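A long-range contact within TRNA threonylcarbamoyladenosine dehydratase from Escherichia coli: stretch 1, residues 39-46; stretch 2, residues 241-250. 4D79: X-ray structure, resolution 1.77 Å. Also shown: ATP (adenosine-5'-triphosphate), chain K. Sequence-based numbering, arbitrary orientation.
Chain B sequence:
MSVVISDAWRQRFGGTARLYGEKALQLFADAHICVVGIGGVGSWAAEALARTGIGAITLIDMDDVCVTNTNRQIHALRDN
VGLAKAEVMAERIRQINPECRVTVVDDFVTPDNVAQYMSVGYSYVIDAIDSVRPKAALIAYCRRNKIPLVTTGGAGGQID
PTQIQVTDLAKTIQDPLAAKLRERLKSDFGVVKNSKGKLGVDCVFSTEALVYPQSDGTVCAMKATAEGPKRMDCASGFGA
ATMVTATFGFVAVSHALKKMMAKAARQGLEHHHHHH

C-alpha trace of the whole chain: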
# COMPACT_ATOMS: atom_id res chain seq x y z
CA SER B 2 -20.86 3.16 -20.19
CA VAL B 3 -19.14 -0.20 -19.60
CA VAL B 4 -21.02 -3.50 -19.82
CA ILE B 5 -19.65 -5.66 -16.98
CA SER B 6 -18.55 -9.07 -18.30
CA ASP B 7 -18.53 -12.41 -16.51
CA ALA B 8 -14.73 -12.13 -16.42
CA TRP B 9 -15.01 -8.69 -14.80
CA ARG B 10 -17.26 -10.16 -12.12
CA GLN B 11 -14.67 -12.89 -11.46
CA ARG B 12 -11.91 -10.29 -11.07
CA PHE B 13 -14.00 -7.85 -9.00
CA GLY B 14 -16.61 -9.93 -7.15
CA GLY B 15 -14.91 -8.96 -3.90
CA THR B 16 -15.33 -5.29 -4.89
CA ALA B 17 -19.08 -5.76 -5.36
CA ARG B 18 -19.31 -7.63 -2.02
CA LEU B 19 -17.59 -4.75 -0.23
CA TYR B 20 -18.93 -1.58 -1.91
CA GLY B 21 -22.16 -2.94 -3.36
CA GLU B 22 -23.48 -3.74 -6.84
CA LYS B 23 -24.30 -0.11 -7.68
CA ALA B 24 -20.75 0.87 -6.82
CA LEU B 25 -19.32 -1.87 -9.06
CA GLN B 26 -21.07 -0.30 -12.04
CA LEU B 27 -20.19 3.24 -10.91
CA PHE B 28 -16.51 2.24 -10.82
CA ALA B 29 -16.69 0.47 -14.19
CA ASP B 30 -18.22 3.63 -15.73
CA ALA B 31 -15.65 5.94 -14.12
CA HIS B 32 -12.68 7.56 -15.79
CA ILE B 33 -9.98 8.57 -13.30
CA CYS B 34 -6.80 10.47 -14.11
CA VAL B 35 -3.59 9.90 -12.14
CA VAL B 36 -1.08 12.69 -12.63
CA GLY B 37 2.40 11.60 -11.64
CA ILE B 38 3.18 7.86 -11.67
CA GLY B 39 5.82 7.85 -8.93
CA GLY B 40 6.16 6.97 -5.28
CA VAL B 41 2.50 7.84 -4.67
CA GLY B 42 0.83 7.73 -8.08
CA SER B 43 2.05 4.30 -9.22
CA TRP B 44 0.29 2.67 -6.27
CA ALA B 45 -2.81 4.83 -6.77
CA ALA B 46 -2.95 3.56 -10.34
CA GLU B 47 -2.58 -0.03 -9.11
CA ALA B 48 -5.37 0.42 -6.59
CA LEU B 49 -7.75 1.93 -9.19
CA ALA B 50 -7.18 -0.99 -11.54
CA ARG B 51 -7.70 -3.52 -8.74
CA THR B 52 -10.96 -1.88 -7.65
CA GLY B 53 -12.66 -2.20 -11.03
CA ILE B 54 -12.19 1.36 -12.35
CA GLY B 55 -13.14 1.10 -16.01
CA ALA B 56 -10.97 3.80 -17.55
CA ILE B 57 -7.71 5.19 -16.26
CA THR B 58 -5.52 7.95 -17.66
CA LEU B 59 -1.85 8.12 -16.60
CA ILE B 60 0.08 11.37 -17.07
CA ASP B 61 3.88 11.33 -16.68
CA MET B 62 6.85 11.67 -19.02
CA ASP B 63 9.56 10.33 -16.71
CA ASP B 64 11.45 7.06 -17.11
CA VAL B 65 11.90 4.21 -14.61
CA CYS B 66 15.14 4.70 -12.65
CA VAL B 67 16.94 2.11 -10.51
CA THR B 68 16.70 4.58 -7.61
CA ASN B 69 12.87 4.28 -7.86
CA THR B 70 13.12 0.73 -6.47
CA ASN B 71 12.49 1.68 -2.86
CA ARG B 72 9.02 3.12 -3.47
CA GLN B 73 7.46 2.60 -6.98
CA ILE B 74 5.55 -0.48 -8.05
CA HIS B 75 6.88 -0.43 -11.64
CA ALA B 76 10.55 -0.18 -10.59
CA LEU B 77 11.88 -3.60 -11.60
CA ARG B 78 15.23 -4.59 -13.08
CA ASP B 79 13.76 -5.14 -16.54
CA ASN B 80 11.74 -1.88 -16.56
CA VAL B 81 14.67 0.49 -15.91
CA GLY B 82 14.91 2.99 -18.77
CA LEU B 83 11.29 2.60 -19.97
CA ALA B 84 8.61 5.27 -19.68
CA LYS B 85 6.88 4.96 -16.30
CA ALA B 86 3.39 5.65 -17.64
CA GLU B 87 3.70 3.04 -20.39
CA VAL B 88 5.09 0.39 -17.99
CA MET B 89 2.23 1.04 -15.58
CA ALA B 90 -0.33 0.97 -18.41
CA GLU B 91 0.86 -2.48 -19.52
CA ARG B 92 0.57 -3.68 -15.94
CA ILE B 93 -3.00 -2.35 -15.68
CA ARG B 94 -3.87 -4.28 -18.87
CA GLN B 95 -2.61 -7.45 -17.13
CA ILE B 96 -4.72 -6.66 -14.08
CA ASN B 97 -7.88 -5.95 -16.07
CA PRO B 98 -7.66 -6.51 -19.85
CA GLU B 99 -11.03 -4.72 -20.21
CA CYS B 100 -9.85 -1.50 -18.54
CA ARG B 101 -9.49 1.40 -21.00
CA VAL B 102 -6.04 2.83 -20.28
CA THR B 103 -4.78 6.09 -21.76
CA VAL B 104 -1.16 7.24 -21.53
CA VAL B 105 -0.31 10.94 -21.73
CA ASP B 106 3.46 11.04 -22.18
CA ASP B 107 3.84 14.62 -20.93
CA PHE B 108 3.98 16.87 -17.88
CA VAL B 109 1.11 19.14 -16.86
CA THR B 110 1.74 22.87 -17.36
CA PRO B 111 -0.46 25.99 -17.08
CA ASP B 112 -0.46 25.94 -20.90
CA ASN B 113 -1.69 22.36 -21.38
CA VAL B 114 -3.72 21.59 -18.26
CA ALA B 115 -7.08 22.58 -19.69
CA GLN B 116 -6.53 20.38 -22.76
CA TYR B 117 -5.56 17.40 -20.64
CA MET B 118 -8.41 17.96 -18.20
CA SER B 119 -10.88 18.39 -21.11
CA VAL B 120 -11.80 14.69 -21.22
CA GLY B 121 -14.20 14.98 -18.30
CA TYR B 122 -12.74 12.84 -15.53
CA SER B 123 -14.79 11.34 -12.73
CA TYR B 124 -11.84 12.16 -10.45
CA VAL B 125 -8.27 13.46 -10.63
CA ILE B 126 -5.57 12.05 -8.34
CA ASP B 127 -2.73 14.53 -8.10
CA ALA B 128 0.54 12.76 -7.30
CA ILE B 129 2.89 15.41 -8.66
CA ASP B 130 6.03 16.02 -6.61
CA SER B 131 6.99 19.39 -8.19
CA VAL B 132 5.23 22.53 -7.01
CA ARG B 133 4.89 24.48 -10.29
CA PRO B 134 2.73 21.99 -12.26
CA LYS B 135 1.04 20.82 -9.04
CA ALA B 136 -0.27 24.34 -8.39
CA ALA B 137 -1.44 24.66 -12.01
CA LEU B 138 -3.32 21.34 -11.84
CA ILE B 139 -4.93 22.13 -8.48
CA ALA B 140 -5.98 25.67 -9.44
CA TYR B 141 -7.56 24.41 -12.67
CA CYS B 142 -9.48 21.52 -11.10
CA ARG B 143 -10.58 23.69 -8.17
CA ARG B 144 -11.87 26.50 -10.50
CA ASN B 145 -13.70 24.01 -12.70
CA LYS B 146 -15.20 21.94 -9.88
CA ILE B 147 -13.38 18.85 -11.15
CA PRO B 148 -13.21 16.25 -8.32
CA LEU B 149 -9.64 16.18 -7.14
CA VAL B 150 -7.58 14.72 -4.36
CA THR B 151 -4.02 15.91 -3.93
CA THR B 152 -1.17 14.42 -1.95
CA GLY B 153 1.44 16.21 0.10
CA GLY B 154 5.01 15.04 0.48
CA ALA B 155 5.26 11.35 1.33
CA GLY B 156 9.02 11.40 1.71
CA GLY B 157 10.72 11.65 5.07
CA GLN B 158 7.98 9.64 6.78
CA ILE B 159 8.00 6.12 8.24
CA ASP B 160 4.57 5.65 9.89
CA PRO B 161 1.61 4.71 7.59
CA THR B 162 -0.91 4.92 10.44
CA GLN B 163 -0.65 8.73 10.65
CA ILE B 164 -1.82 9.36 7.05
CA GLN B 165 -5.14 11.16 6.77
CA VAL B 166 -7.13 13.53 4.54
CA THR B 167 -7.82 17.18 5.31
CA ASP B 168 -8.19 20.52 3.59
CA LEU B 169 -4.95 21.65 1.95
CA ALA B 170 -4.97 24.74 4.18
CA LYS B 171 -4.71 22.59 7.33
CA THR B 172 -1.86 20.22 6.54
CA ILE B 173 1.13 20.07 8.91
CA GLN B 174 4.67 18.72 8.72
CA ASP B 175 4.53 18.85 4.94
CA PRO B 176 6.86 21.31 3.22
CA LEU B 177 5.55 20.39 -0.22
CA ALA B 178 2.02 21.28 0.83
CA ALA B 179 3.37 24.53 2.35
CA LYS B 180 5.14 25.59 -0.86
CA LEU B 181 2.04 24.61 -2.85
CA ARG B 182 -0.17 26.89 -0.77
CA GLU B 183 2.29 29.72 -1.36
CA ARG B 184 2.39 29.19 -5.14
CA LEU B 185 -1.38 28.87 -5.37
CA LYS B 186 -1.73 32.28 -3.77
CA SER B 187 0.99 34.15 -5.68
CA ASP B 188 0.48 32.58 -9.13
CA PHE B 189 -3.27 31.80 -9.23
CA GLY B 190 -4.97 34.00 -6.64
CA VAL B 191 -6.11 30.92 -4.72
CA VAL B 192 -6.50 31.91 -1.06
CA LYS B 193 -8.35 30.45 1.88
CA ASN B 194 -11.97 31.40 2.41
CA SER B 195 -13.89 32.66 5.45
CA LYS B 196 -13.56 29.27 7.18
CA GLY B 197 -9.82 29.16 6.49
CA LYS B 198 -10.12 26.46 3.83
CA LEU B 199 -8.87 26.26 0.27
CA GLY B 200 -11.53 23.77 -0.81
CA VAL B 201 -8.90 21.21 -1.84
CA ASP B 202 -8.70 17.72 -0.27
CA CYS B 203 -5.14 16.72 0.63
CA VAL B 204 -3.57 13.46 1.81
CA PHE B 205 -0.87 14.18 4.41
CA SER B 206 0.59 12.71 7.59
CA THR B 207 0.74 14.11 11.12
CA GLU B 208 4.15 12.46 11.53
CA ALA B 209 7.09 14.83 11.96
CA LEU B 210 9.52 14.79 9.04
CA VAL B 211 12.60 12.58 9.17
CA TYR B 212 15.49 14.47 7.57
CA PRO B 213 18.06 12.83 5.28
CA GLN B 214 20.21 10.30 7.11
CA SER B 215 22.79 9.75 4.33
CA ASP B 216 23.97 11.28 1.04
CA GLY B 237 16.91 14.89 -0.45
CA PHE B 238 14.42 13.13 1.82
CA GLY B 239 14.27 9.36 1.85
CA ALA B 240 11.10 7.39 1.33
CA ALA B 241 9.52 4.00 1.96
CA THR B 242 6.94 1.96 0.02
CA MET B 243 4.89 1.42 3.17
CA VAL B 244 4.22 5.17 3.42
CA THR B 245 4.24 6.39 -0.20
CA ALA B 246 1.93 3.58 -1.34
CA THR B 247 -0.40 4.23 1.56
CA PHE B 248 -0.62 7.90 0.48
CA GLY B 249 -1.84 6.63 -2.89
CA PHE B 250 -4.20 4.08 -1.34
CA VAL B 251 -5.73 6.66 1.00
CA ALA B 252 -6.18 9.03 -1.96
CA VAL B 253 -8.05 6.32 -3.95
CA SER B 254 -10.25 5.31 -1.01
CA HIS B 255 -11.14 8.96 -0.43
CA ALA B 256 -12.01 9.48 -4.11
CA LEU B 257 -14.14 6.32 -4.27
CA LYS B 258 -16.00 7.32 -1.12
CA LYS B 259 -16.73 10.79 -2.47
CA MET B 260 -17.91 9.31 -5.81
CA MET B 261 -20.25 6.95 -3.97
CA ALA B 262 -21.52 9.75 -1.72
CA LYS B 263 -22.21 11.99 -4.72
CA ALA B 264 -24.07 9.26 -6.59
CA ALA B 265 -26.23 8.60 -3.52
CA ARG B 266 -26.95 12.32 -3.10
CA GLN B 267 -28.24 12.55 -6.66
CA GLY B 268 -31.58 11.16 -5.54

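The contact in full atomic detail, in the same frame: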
# COMPACT_ATOMS: atom_id res chain seq x y z
N GLY B 39 4.63 8.10 -9.73
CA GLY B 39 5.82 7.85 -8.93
C GLY B 39 5.55 7.13 -7.63
O GLY B 39 4.78 6.16 -7.57
N GLY B 40 6.20 7.63 -6.57
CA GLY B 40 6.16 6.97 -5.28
C GLY B 40 4.75 6.88 -4.72
O GLY B 40 4.41 5.92 -4.02
N VAL B 41 3.91 7.85 -5.06
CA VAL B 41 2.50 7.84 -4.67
C VAL B 41 1.61 7.37 -5.81
O VAL B 41 0.76 6.49 -5.64
CB VAL B 41 2.07 9.23 -4.16
CG1 VAL B 41 0.59 9.29 -3.93
CG2 VAL B 41 2.79 9.55 -2.90
N GLY B 42 1.79 7.95 -7.00
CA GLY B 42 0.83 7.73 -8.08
C GLY B 42 0.85 6.32 -8.66
O GLY B 42 -0.17 5.85 -9.17
N SER B 43 2.01 5.65 -8.64
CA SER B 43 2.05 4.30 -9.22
C SER B 43 1.17 3.35 -8.43
O SER B 43 0.44 2.54 -9.02
CB SER B 43 3.50 3.80 -9.32
OG SER B 43 4.06 3.56 -8.04
N TRP B 44 1.16 3.48 -7.10
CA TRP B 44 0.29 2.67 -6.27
C TRP B 44 -1.17 3.12 -6.37
O TRP B 44 -2.06 2.28 -6.32
CB TRP B 44 0.74 2.69 -4.80
CG TRP B 44 2.15 2.38 -4.68
CD1 TRP B 44 3.16 3.27 -4.68
CD2 TRP B 44 2.77 1.08 -4.57
NE1 TRP B 44 4.35 2.65 -4.57
CE2 TRP B 44 4.16 1.30 -4.49
CE3 TRP B 44 2.28 -0.23 -4.50
CZ2 TRP B 44 5.07 0.26 -4.39
CZ3 TRP B 44 3.18 -1.27 -4.38
CH2 TRP B 44 4.56 -1.02 -4.33
N ALA B 45 -1.43 4.42 -6.52
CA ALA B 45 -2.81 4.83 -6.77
C ALA B 45 -3.34 4.16 -8.04
O ALA B 45 -4.47 3.67 -8.08
CB ALA B 45 -2.89 6.36 -6.86
N ALA B 46 -2.52 4.14 -9.09
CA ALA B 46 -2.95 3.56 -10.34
C ALA B 46 -3.25 2.08 -10.18
O ALA B 46 -4.26 1.58 -10.71
CB ALA B 46 -1.89 3.80 -11.42
N ALA B 241 9.78 5.43 1.86
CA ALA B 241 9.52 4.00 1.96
C ALA B 241 8.19 3.64 1.30
O ALA B 241 7.21 4.38 1.43
CB ALA B 241 9.52 3.54 3.42
N THR B 242 8.17 2.48 0.63
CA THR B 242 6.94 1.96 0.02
C THR B 242 5.77 2.00 0.99
O THR B 242 4.65 2.39 0.61
CB THR B 242 7.17 0.51 -0.46
OG1 THR B 242 8.02 0.55 -1.61
CG2 THR B 242 5.82 -0.16 -0.83
N MET B 243 6.00 1.57 2.24
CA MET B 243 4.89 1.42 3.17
C MET B 243 4.14 2.72 3.38
O MET B 243 2.94 2.69 3.65
CB MET B 243 5.41 0.89 4.53
CG MET B 243 6.01 -0.50 4.47
SD MET B 243 7.71 -0.54 3.87
CE MET B 243 8.55 0.23 5.26
N VAL B 244 4.84 3.86 3.27
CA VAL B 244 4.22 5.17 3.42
C VAL B 244 3.76 5.71 2.07
O VAL B 244 2.61 6.13 1.94
CB VAL B 244 5.19 6.14 4.14
CG1 VAL B 244 4.67 7.57 4.13
CG2 VAL B 244 5.39 5.69 5.58
N THR B 245 4.62 5.72 1.04
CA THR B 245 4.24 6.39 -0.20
C THR B 245 3.08 5.67 -0.86
O THR B 245 2.14 6.32 -1.33
CB THR B 245 5.44 6.54 -1.16
OG1 THR B 245 5.86 5.27 -1.64
CG2 THR B 245 6.64 7.24 -0.47
N ALA B 246 3.06 4.33 -0.80
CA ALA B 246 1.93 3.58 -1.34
C ALA B 246 0.67 3.86 -0.54
O ALA B 246 -0.43 3.93 -1.11
CB ALA B 246 2.20 2.08 -1.34
N THR B 247 0.80 3.97 0.78
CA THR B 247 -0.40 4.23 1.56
C THR B 247 -0.97 5.62 1.27
O THR B 247 -2.19 5.78 1.34
CB THR B 247 -0.12 4.02 3.05
OG1 THR B 247 0.27 2.66 3.24
CG2 THR B 247 -1.37 4.23 3.89
N PHE B 248 -0.12 6.62 0.98
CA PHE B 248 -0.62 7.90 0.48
C PHE B 248 -1.53 7.68 -0.74
O PHE B 248 -2.65 8.17 -0.81
CB PHE B 248 0.53 8.82 0.13
CG PHE B 248 0.97 9.76 1.22
CD1 PHE B 248 1.65 9.28 2.35
CD2 PHE B 248 0.80 11.13 1.09
CE1 PHE B 248 2.10 10.16 3.36
CE2 PHE B 248 1.27 12.01 2.10
CZ PHE B 248 1.92 11.51 3.24
N GLY B 249 -1.06 6.88 -1.70
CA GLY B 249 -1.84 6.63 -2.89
C GLY B 249 -3.10 5.85 -2.60
O GLY B 249 -4.15 6.12 -3.21
N PHE B 250 -3.03 4.87 -1.68
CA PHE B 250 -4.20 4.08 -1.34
C PHE B 250 -5.24 4.91 -0.60
O PHE B 250 -6.45 4.78 -0.86
CB PHE B 250 -3.84 2.84 -0.50
CG PHE B 250 -3.02 1.83 -1.23
CD1 PHE B 250 -2.95 1.82 -2.61
CD2 PHE B 250 -2.32 0.86 -0.52
CE1 PHE B 250 -2.19 0.90 -3.26
CE2 PHE B 250 -1.56 -0.08 -1.19
CZ PHE B 250 -1.51 -0.09 -2.52
PG ATP K . 13.35 11.16 -8.80
O1G ATP K . 14.56 10.78 -8.00
O2G ATP K . 13.30 10.56 -10.19
O3G ATP K . 12.98 12.62 -8.71
PB ATP K . 10.60 10.56 -8.42
O1B ATP K . 10.28 12.02 -8.68
O2B ATP K . 10.19 9.46 -9.38
O3B ATP K . 12.15 10.40 -8.03
PA ATP K . 8.48 10.54 -6.55
O1A ATP K . 8.57 11.94 -5.95
O2A ATP K . 8.04 9.39 -5.68
O3A ATP K . 9.98 10.16 -6.99
O5' ATP K . 7.61 10.54 -7.93
C5' ATP K . 6.98 11.71 -8.48
C4' ATP K . 6.37 11.54 -9.88
O4' ATP K . 5.54 12.67 -10.29
C3' ATP K . 7.44 11.40 -10.96
O3' ATP K . 7.28 10.20 -11.72
C2' ATP K . 7.24 12.62 -11.84
O2' ATP K . 7.60 12.37 -13.19
C1' ATP K . 5.77 12.94 -11.70
N9 ATP K . 5.47 14.32 -12.21
C8 ATP K . 6.17 15.42 -11.82
N7 ATP K . 5.74 16.55 -12.43
C5 ATP K . 4.74 16.18 -13.25
C6 ATP K . 3.86 16.92 -14.16
N6 ATP K . 4.02 18.23 -14.30
N1 ATP K . 2.94 16.25 -14.86
C2 ATP K . 2.80 14.91 -14.73
N3 ATP K . 3.58 14.17 -13.91
C4 ATP K . 4.56 14.73 -13.13

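Two helices nearly 200 residues apart in sequence pack at close range: the axes of 42-46 and 242-250 approach to 7.3 Å, with 51° between their N-to-C directions. Among the CA atoms the closest pair is A45 CA and G249 CA, 4.4 Å apart; W44 CA and A246 CA are 5.3 Å apart. The absence of a side chain at G249 permits this closeness, since an ideal CB there would point toward the first stretch and fall 2.5 Å from V41 O, a clash, and 3.0 Å from A45 N. Before the first helix, the backbone of G39 and G40 lies against ATP. G40 N donates a hydrogen bond to ATP O2A (2.7 Å). An ideal CB on G39 would clash with ATP O5' at 1.9 Å, and an ideal CB on G40 would clash with ATP O2A at 2.4 Å. The carbonyl of G40 serves the other stretch: T245 OG1 donates to G40 O at 2.9 Å, the one hydrogen bond across the contact, tying the nucleotide-binding turn to the second helix.

The rest is mainly apolar packing. W44 points toward the second helix and sits as a knob among T242, T245, A246 and F250. A246 CB lies over one face of its indole, 3.5 Å from the centroid of the five-membered ring and 16° off the normal, a CH-pi contact. Farther along the indole, W44 CZ2 meets T242 CG2 at 3.7 Å. The F250 ring turns its edge to the W44 backbone, with F250 CE1 3.4 Å from W44 O, and the same CE1 is 3.8 Å from W44 CB. V41 fills the space beside G249: V41 CG1 is 3.7 Å from G249 N, and both methyls lie near F248 CB, V41 CG2 at 3.8 Å and V41 CG1 at 4.1 Å. The F248 ring itself leads away from the contact.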